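Local coordinates for protein MP-4 (Mucuna pruriens, PDB 5DSS) that contributes to snake venom neutralization by stimulating cross-reactive antibodies and probably belongs to the Kunitz-type protease inhibitor family, at residues 21-26 / 60-65. Numbering follows the deposited sequence.
Sequences YYIMPS and LPVKFN
I23 and V62 cross at about a right angle, the CG1-CD1 arm of I23 lying against the two methyls of V62, where two antiparallel strands of the β-trefoil fold of Kunitz-type inhibitors run side by side. Strand 20-24 lies between strand 62-63 and strand 177-180, so this contact is one flank of a three-stranded sheet made from parts of the chain distant in sequence. With CG1 of V62 anti to its backbone N (chi1 -163°), both valine methyls come close to the isoleucine: CG1 of I23 lies 3.8 Å from CG2 of V62, while CD1 of I23 is 3.8 Å from CG1 of V62. The same CD1 then reaches F64, lying near the plane of the ring at its edge, 4.3 Å from CZ of F64. L35 of strand 35-37 touches both I23 and V62, and F178 of the neighbouring strand 177-180 packs on I23.

On the backbone, two weak hydrogen bonds join Y21 and V62. The donor N of V62 is 2.8 Å from O of Y21, but the bond is bent, with an angle of 127° at the hydrogen; the return bond from N of Y21 to O of V62 is long, at 3.4 Å. The Y22 ring, meanwhile, leans obliquely against the peptide joining L60 to P61, its CE1 4.4 Å from N of P61. Y21 is buried, and the base of its side chain approaches the V62 carbonyl, CB of Y21 lying 4.0 Å from O of V62; at the far end of the same side chain, OH of Y21 is hydrogen-bonded to the backbone N of L16.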
loop_
_atom_site.group_PDB
_atom_site.type_symbol
_atom_site.label_atom_id
_atom_site.label_comp_id
_atom_site.label_asym_id
_atom_site.label_seq_id
_atom_site.Cartn_x
_atom_site.Cartn_y
_atom_site.Cartn_z
ATOM N N TYR A 21 -4.212 -9.722 4.354
ATOM C CA TYR A 21 -3.020 -10.193 3.666
ATOM C C TYR A 21 -1.779 -9.480 4.155
ATOM O O TYR A 21 -1.840 -8.670 5.054
ATOM C CB TYR A 21 -3.172 -9.981 2.155
ATOM C CG TYR A 21 -4.309 -10.747 1.531
ATOM C CD1 TYR A 21 -5.543 -10.814 2.151
ATOM C CD2 TYR A 21 -4.155 -11.411 0.318
ATOM C CE1 TYR A 21 -6.605 -11.521 1.587
ATOM C CE2 TYR A 21 -5.217 -12.122 -0.249
ATOM C CZ TYR A 21 -6.444 -12.162 0.392
ATOM O OH TYR A 21 -7.507 -12.841 -0.133
ATOM N N TYR A 22 -0.638 -9.830 3.583
ATOM C CA TYR A 22 0.621 -9.184 3.904
ATOM C C TYR A 22 1.186 -8.925 2.532
ATOM O O TYR A 22 0.797 -9.570 1.563
ATOM C CB TYR A 22 1.609 -10.127 4.608
ATOM C CG TYR A 22 1.335 -10.582 6.035
ATOM C CD1 TYR A 22 1.628 -9.769 7.111
ATOM C CD2 TYR A 22 0.845 -11.860 6.290
ATOM C CE1 TYR A 22 1.413 -10.208 8.402
ATOM C CE2 TYR A 22 0.632 -12.305 7.556
ATOM C CZ TYR A 22 0.912 -11.485 8.618
ATOM O OH TYR A 22 0.684 -11.936 9.913
ATOM N N ILE A 23 2.053 -7.974 2.453
ATOM C CA ILE A 23 2.760 -7.695 1.229
ATOM C C ILE A 23 4.281 -7.792 1.480
ATOM O O ILE A 23 4.847 -6.954 2.147
ATOM C CB ILE A 23 2.334 -6.309 0.692
ATOM C CG1 ILE A 23 0.950 -5.957 1.194
ATOM C CG2 ILE A 23 2.323 -6.276 -0.818
ATOM C CD1 ILE A 23 0.544 -4.581 0.819
ATOM N N MET A 24 4.923 -8.834 0.933
ATOM C CA MET A 24 6.376 -9.020 1.053
ATOM C C MET A 24 7.174 -8.266 -0.011
ATOM O O MET A 24 6.596 -7.709 -0.945
ATOM C CB MET A 24 6.746 -10.508 1.117
ATOM C CG MET A 24 7.167 -10.930 2.518
ATOM S SD MET A 24 6.375 -12.418 3.191
ATOM C CE MET A 24 4.885 -11.761 3.948
ATOM N N PRO A 25 8.504 -8.209 0.131
ATOM C CA PRO A 25 9.226 -7.466 -0.875
ATOM C C PRO A 25 9.582 -8.391 -2.008
ATOM O O PRO A 25 10.768 -8.532 -2.357
ATOM C CB PRO A 25 10.497 -7.095 -0.130
ATOM C CG PRO A 25 10.792 -8.344 0.648
ATOM C CD PRO A 25 9.447 -8.923 1.022
ATOM N N SER A 26 8.567 -9.028 -2.564
ATOM C CA SER A 26 8.749 -9.896 -3.713
ATOM C C SER A 26 9.909 -10.883 -3.475
ATOM O O SER A 26 9.951 -11.580 -2.453
ATOM C CB SER A 26 8.950 -9.061 -4.976
ATOM O OG SER A 26 8.761 -9.856 -6.127
ATOM N N LEU A 60 1.862 -5.778 9.169
ATOM C CA LEU A 60 0.465 -5.750 9.599
ATOM C C LEU A 60 -0.485 -6.116 8.440
ATOM O O LEU A 60 -0.284 -5.659 7.297
ATOM C CB LEU A 60 0.126 -4.329 10.088
ATOM C CG LEU A 60 0.102 -3.809 11.528
ATOM C CD1 LEU A 60 1.484 -3.717 12.161
ATOM C CD2 LEU A 60 -0.540 -2.434 11.520
ATOM N N PRO A 61 -1.535 -6.910 8.733
ATOM C CA PRO A 61 -2.505 -7.317 7.705
ATOM C C PRO A 61 -3.020 -6.144 6.866
ATOM O O PRO A 61 -3.050 -5.007 7.355
ATOM C CB PRO A 61 -3.647 -7.930 8.524
ATOM C CG PRO A 61 -2.983 -8.448 9.749
ATOM C CD PRO A 61 -1.893 -7.450 10.060
ATOM N N VAL A 62 -3.412 -6.426 5.624
ATOM C CA VAL A 62 -3.786 -5.407 4.663
ATOM C C VAL A 62 -5.127 -5.736 3.994
ATOM O O VAL A 62 -5.223 -6.678 3.179
ATOM C CB VAL A 62 -2.656 -5.367 3.589
ATOM C CG1 VAL A 62 -2.719 -4.076 2.777
ATOM C CG2 VAL A 62 -1.271 -5.539 4.213
ATOM N N LYS A 63 -6.157 -4.955 4.312
ATOM C CA LYS A 63 -7.501 -5.227 3.790
ATOM C C LYS A 63 -7.915 -4.500 2.500
ATOM O O LYS A 63 -8.360 -3.361 2.515
ATOM C CB LYS A 63 -8.548 -5.006 4.877
ATOM C CG LYS A 63 -9.164 -6.279 5.434
ATOM C CD LYS A 63 -10.067 -5.921 6.613
ATOM C CE LYS A 63 -10.937 -7.067 7.099
ATOM N NZ LYS A 63 -10.198 -8.161 7.793
ATOM N N PHE A 64 -7.817 -5.208 1.381
ATOM C CA PHE A 64 -8.230 -4.660 0.103
ATOM C C PHE A 64 -9.753 -4.809 -0.100
ATOM O O PHE A 64 -10.212 -5.788 -0.694
ATOM C CB PHE A 64 -7.489 -5.374 -1.038
ATOM C CG PHE A 64 -5.996 -5.104 -1.095
ATOM C CD1 PHE A 64 -5.122 -5.665 -0.173
ATOM C CD2 PHE A 64 -5.460 -4.336 -2.128
ATOM C CE1 PHE A 64 -3.753 -5.429 -0.254
ATOM C CE2 PHE A 64 -4.101 -4.100 -2.218
ATOM C CZ PHE A 64 -3.247 -4.643 -1.278
ATOM N N ASN A 65 -10.539 -3.844 0.390
ATOM C CA ASN A 65 -11.980 -3.768 0.087
ATOM C C ASN A 65 -12.180 -2.655 -0.930
ATOM O O ASN A 65 -11.473 -1.652 -0.871
ATOM C CB ASN A 65 -12.804 -3.371 1.330
ATOM C CG ASN A 65 -12.221 -3.873 2.641
ATOM O OD1 ASN A 65 -11.785 -5.013 2.740
ATOM N ND2 ASN A 65 -12.236 -3.019 3.666
#